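Hpy188I (PDB 3OQG) cleaves DNA at a short pseudopalindromic recognition sequence as a restriction endonuclease of the GIY-YIG nuclease family. Local coordinates at the interface of chains A and B. Residues are numbered along the deposited sequence; one frame, centred on the assembly and turned at random. Chains: chain A/B, Hpy188I.

Contact 1: the interface of chains A and B. Residues chain A 35, 37, 41, 72, 84, 134; chain B 144, 155, 158-159, 162.
B:Ile162, on helix 154-170, projects into an aromatic cluster of chain A, and its side-chain carbons are spread over several rings. CG1 sits over the centre of the A:Tyr37 ring in a CH-pi contact, 3.9 Å from the centroid. CG2, anti to the backbone N, turns instead to the edge of A:Phe35, whose side chain it crosses at about a right angle. The terminal CD1 runs on, with the chain extended at chi2 (167°), to meet A:Phe41 tip to tip, 3.7 Å from CZ and in the plane of that ring. A:Phe35 CE2, offset toward the rim of one face, and A:Phe134 CB, over the centre of the other, sandwich this ring and probably limit its movement. A branched isoleucine suits the place because it can fill several directions at once.

A second set of contacts is purely aromatic. B:Phe144 receives A:Tyr37 CE2 over the centre of one face, 3.8 Å above its plane, and its far end meets A:Phe134 tip to tip, with CZ 3.6 Å from A:Phe134 CE2. A:Tyr37 is thus shared by B:Ile162 and B:Phe144.

Aliphatic packing completes the patch. A:Val72, on strand 71-77, points CG2 at the helix, where it lies snugly 3.5 Å from B:Ala158 CB and equally near the carbonyl O of B:Ser155. The small alanine lets strand and helix come close. B:Glu159, a calcium-binding residue in this protein, follows directly on the helix. This largely apolar patch holds the helix of one subunit against the other and may help to steady the segment bearing that metal ligand.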
loop_
_atom_site.group_PDB
_atom_site.type_symbol
_atom_site.label_atom_id
_atom_site.label_comp_id
_atom_site.label_asym_id
_atom_site.label_seq_id
_atom_site.Cartn_x
_atom_site.Cartn_y
_atom_site.Cartn_z
ATOM N N PHE A 35 -13.566 -20.736 11.283
ATOM C CA PHE A 35 -13.075 -20.162 10.028
ATOM C C PHE A 35 -13.235 -21.182 8.906
ATOM O O PHE A 35 -12.766 -22.304 9.003
ATOM C CB PHE A 35 -11.602 -19.775 10.198
ATOM C CG PHE A 35 -10.991 -19.056 9.023
ATOM C CD1 PHE A 35 -11.679 -18.078 8.314
ATOM C CD2 PHE A 35 -9.674 -19.324 8.666
ATOM C CE1 PHE A 35 -11.072 -17.422 7.248
ATOM C CE2 PHE A 35 -9.061 -18.666 7.611
ATOM C CZ PHE A 35 -9.758 -17.717 6.903
ATOM N N TYR A 37 -12.194 -21.285 5.741
ATOM C CA TYR A 37 -11.000 -21.610 4.952
ATOM C C TYR A 37 -9.872 -22.257 5.747
ATOM O O TYR A 37 -8.794 -22.469 5.212
ATOM C CB TYR A 37 -10.471 -20.348 4.282
ATOM C CG TYR A 37 -11.365 -19.824 3.195
ATOM C CD1 TYR A 37 -12.360 -18.898 3.476
ATOM C CD2 TYR A 37 -11.209 -20.243 1.873
ATOM C CE1 TYR A 37 -13.186 -18.403 2.474
ATOM C CE2 TYR A 37 -12.031 -19.755 0.867
ATOM C CZ TYR A 37 -13.015 -18.834 1.173
ATOM O OH TYR A 37 -13.828 -18.336 0.175
ATOM N N PHE A 41 -5.269 -23.074 5.455
ATOM C CA PHE A 41 -4.312 -22.327 6.259
ATOM C C PHE A 41 -3.546 -23.246 7.187
ATOM O O PHE A 41 -4.086 -24.252 7.693
ATOM C CB PHE A 41 -5.038 -21.264 7.086
ATOM C CG PHE A 41 -5.431 -20.054 6.297
ATOM C CD1 PHE A 41 -4.774 -18.842 6.481
ATOM C CD2 PHE A 41 -6.439 -20.136 5.341
ATOM C CE1 PHE A 41 -5.116 -17.726 5.737
ATOM C CE2 PHE A 41 -6.800 -19.050 4.605
ATOM C CZ PHE A 41 -6.145 -17.825 4.790
ATOM N N VAL A 72 -1.856 -14.823 2.442
ATOM C CA VAL A 72 -2.918 -14.321 3.274
ATOM C C VAL A 72 -2.643 -14.838 4.684
ATOM O O VAL A 72 -2.243 -15.997 4.872
ATOM C CB VAL A 72 -4.312 -14.766 2.785
ATOM C CG1 VAL A 72 -5.404 -14.169 3.679
ATOM C CG2 VAL A 72 -4.523 -14.374 1.329
ATOM N N ILE A 84 -7.541 -10.417 9.354
ATOM C CA ILE A 84 -7.133 -11.121 8.154
ATOM C C ILE A 84 -6.446 -10.072 7.306
ATOM O O ILE A 84 -6.969 -8.972 7.153
ATOM C CB ILE A 84 -8.310 -11.737 7.388
ATOM C CG1 ILE A 84 -9.071 -12.735 8.274
ATOM C CG2 ILE A 84 -7.817 -12.400 6.085
ATOM C CD1 ILE A 84 -10.464 -13.080 7.771
ATOM N N PHE A 134 -1.824 -18.778 4.377
ATOM C CA PHE A 134 -2.130 -19.455 3.120
ATOM C C PHE A 134 -1.287 -18.792 2.057
ATOM O O PHE A 134 -1.314 -17.555 1.951
ATOM C CB PHE A 134 -3.600 -19.256 2.801
ATOM C CG PHE A 134 -3.957 -19.571 1.371
ATOM C CD1 PHE A 134 -3.783 -20.845 0.867
ATOM C CD2 PHE A 134 -4.471 -18.581 0.532
ATOM C CE1 PHE A 134 -4.104 -21.142 -0.458
ATOM C CE2 PHE A 134 -4.798 -18.879 -0.787
ATOM C CZ PHE A 134 -4.612 -20.160 -1.277
ATOM N N PHE B 144 -9.063 -21.345 -5.196
ATOM C CA PHE B 144 -10.195 -22.080 -4.655
ATOM C C PHE B 144 -11.133 -22.518 -5.780
ATOM O O PHE B 144 -12.356 -22.385 -5.676
ATOM C CB PHE B 144 -10.937 -21.221 -3.621
ATOM C CG PHE B 144 -10.027 -20.561 -2.614
ATOM C CD1 PHE B 144 -9.189 -21.327 -1.813
ATOM C CD2 PHE B 144 -10.011 -19.177 -2.469
ATOM C CE1 PHE B 144 -8.341 -20.726 -0.881
ATOM C CE2 PHE B 144 -9.169 -18.567 -1.539
ATOM C CZ PHE B 144 -8.331 -19.350 -0.741
ATOM N N SER B 155 -2.266 -12.719 -3.647
ATOM C CA SER B 155 -2.537 -12.621 -2.204
ATOM C C SER B 155 -3.629 -11.587 -1.892
ATOM O O SER B 155 -4.495 -11.841 -1.038
ATOM C CB SER B 155 -1.253 -12.362 -1.396
ATOM O OG SER B 155 -0.683 -11.089 -1.628
ATOM N N ALA B 158 -6.874 -13.104 -3.047
ATOM C CA ALA B 158 -7.190 -14.169 -2.083
ATOM C C ALA B 158 -7.783 -13.582 -0.794
ATOM O O ALA B 158 -8.789 -14.079 -0.298
ATOM C CB ALA B 158 -5.940 -15.035 -1.791
ATOM N N GLU B 159 -7.188 -12.503 -0.284
ATOM C CA GLU B 159 -7.700 -11.827 0.902
ATOM C C GLU B 159 -9.121 -11.309 0.689
ATOM O O GLU B 159 -9.989 -11.489 1.542
ATOM C CB GLU B 159 -6.803 -10.652 1.262
ATOM C CG GLU B 159 -7.343 -9.768 2.368
ATOM C CD GLU B 159 -6.716 -8.410 2.316
ATOM O OE1 GLU B 159 -7.217 -7.575 1.538
ATOM O OE2 GLU B 159 -5.702 -8.180 3.017
ATOM N N ILE B 162 -11.664 -14.257 0.562
ATOM C CA ILE B 162 -11.806 -14.805 1.908
ATOM C C ILE B 162 -12.599 -13.833 2.798
ATOM O O ILE B 162 -13.468 -14.252 3.559
ATOM C CB ILE B 162 -10.398 -15.123 2.511
ATOM C CG1 ILE B 162 -9.785 -16.334 1.789
ATOM C CG2 ILE B 162 -10.489 -15.385 4.026
ATOM C CD1 ILE B 162 -8.291 -16.553 2.057
#

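Contact 2: the interface of chains A and B. Residues chain A 35-36, 81, 83-84; chain B 162-163, 166, 174, 177.
The backbone N of A:Ile84, on strand 80-87, donates a hydrogen bond to the thiol sulfur SG of B:Cys177, 3.6 Å away and nearly straight at the hydrogen (174°). Sulfur is large and polarisable, so this length is normal for it. The sulfur also lies 3.4 Å from the carbonyl O of A:Ile84. A cysteine can thus meet the strand backbone while remaining compatible with apolar neighbours.

The A:Ile84 side chain supplies much of the apolar packing. Its CG1 branch stands beside the backbone N (chi1 -59°) and carries CD1 toward chain B. There CD1 approaches B:Leu163 CD1 at 3.8 Å, the two chains sliding past each other in opposite directions, and it also touches B:Phe166 CD1 and B:Pro174 CG. This terminal methyl therefore packs against both the helix and the C-terminal segment.

B:Pro174 presents a compact ring to the same strand. Its CG lies 3.8 Å from A:Ile81 CG2, and its CB rests against the backbone CA of A:Lys83.

B:Phe166 has CG anti to its backbone N (chi1 180°), and the ring extends past A:Ile81, whose CD1 is 3.9 Å from CE1. Near the base of the ring, A:Glu36 OE2 comes in from above the ring plane, 3.4 Å from B:Phe166 CD1 and equally near the backbone CA of the same residue, with the carboxylate and ring planes well tilted from each other. Together these contacts bring the later turns of helix 154-170 of chain B and the C-terminal segment against strand 80-87 of chain A, consistent with an exchange of C-terminal parts between subunits that would strengthen the dimer.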
loop_
_atom_site.group_PDB
_atom_site.type_symbol
_atom_site.label_atom_id
_atom_site.label_comp_id
_atom_site.label_asym_id
_atom_site.label_seq_id
_atom_site.Cartn_x
_atom_site.Cartn_y
_atom_site.Cartn_z
ATOM N N PHE A 35 -13.566 -20.736 11.283
ATOM C CA PHE A 35 -13.075 -20.162 10.028
ATOM C C PHE A 35 -13.235 -21.182 8.906
ATOM O O PHE A 35 -12.766 -22.304 9.003
ATOM C CB PHE A 35 -11.602 -19.775 10.198
ATOM C CG PHE A 35 -10.991 -19.056 9.023
ATOM C CD1 PHE A 35 -11.679 -18.078 8.314
ATOM C CD2 PHE A 35 -9.674 -19.324 8.666
ATOM C CE1 PHE A 35 -11.072 -17.422 7.248
ATOM C CE2 PHE A 35 -9.061 -18.666 7.611
ATOM C CZ PHE A 35 -9.758 -17.717 6.903
ATOM N N GLU A 36 -13.874 -20.747 7.832
ATOM C CA GLU A 36 -14.364 -21.621 6.760
ATOM C C GLU A 36 -13.222 -22.117 5.869
ATOM O O GLU A 36 -13.268 -23.233 5.331
ATOM C CB GLU A 36 -15.420 -20.878 5.926
ATOM C CG GLU A 36 -15.259 -19.335 5.918
ATOM C CD GLU A 36 -15.485 -18.689 7.304
ATOM O OE1 GLU A 36 -15.786 -19.424 8.265
ATOM O OE2 GLU A 36 -15.349 -17.468 7.440
ATOM N N ILE A 81 -10.375 -14.537 16.001
ATOM C CA ILE A 81 -9.802 -13.894 14.819
ATOM C C ILE A 81 -9.774 -12.386 15.025
ATOM O O ILE A 81 -10.818 -11.736 15.104
ATOM C CB ILE A 81 -10.578 -14.259 13.544
ATOM C CG1 ILE A 81 -10.415 -15.751 13.277
ATOM C CG2 ILE A 81 -10.076 -13.429 12.332
ATOM C CD1 ILE A 81 -11.246 -16.273 12.118
ATOM N N LYS A 83 -7.623 -10.284 13.003
ATOM C CA LYS A 83 -7.570 -9.746 11.656
ATOM C C LYS A 83 -7.189 -10.763 10.593
ATOM O O LYS A 83 -6.620 -11.801 10.884
ATOM C CB LYS A 83 -6.693 -8.479 11.594
ATOM C CG LYS A 83 -5.258 -8.642 11.270
ATOM C CD LYS A 83 -4.623 -7.268 10.868
ATOM C CE LYS A 83 -4.793 -6.854 9.396
ATOM N NZ LYS A 83 -4.047 -5.576 9.066
ATOM N N ILE A 84 -7.541 -10.417 9.354
ATOM C CA ILE A 84 -7.133 -11.121 8.154
ATOM C C ILE A 84 -6.446 -10.072 7.306
ATOM O O ILE A 84 -6.969 -8.972 7.153
ATOM C CB ILE A 84 -8.310 -11.737 7.388
ATOM C CG1 ILE A 84 -9.071 -12.735 8.274
ATOM C CG2 ILE A 84 -7.817 -12.400 6.085
ATOM C CD1 ILE A 84 -10.464 -13.080 7.771
ATOM N N ILE B 162 -11.664 -14.257 0.562
ATOM C CA ILE B 162 -11.806 -14.805 1.908
ATOM C C ILE B 162 -12.599 -13.833 2.798
ATOM O O ILE B 162 -13.468 -14.252 3.559
ATOM C CB ILE B 162 -10.398 -15.123 2.511
ATOM C CG1 ILE B 162 -9.785 -16.334 1.789
ATOM C CG2 ILE B 162 -10.489 -15.385 4.026
ATOM C CD1 ILE B 162 -8.291 -16.553 2.057
ATOM N N LEU B 163 -12.313 -12.540 2.686
ATOM C CA LEU B 163 -12.952 -11.532 3.536
ATOM C C LEU B 163 -14.435 -11.375 3.224
ATOM O O LEU B 163 -15.264 -11.221 4.130
ATOM C CB LEU B 163 -12.249 -10.184 3.399
ATOM C CG LEU B 163 -12.055 -9.344 4.671
ATOM C CD1 LEU B 163 -12.045 -10.168 5.980
ATOM C CD2 LEU B 163 -10.764 -8.533 4.539
ATOM N N PHE B 166 -16.076 -14.567 4.461
ATOM C CA PHE B 166 -16.136 -14.472 5.926
ATOM C C PHE B 166 -17.367 -13.644 6.340
ATOM O O PHE B 166 -18.137 -14.045 7.213
ATOM C CB PHE B 166 -14.840 -13.824 6.433
ATOM C CG PHE B 166 -14.758 -13.651 7.918
ATOM C CD1 PHE B 166 -14.049 -14.559 8.694
ATOM C CD2 PHE B 166 -15.304 -12.535 8.531
ATOM C CE1 PHE B 166 -13.941 -14.384 10.065
ATOM C CE2 PHE B 166 -15.197 -12.348 9.909
ATOM C CZ PHE B 166 -14.508 -13.271 10.674
ATOM N N PRO B 174 -13.585 -9.004 10.835
ATOM C CA PRO B 174 -12.843 -8.987 12.100
ATOM C C PRO B 174 -12.624 -7.565 12.592
ATOM O O PRO B 174 -12.478 -6.631 11.779
ATOM C CB PRO B 174 -11.510 -9.670 11.748
ATOM C CG PRO B 174 -11.811 -10.493 10.578
ATOM C CD PRO B 174 -12.830 -9.692 9.780
ATOM N N CYS B 177 -10.015 -5.339 11.100
ATOM C CA CYS B 177 -10.192 -4.970 9.685
ATOM C C CYS B 177 -11.195 -3.831 9.511
ATOM O O CYS B 177 -12.206 -3.791 10.206
ATOM C CB CYS B 177 -10.732 -6.160 8.884
ATOM S SG CYS B 177 -9.624 -7.567 8.709
#

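The centres of contact 1 and contact 2, taken over their C-alpha atoms, are about 8 Å apart, and the two form one continuous surface. They share A:Phe35, A:Ile84 and B:Ile162, and helix 154-170 of chain B runs through both. Contact 1 joins the earlier part of that helix and B:Phe144 to the aromatic cluster of chain A, whereas contact 2 continues to its later turns and the C-terminal segment beyond. Two-fold symmetry repeats the arrangement with the chains exchanged. The C-terminal portion of each subunit therefore embraces its partner, which probably holds both nuclease subunits in register on their DNA.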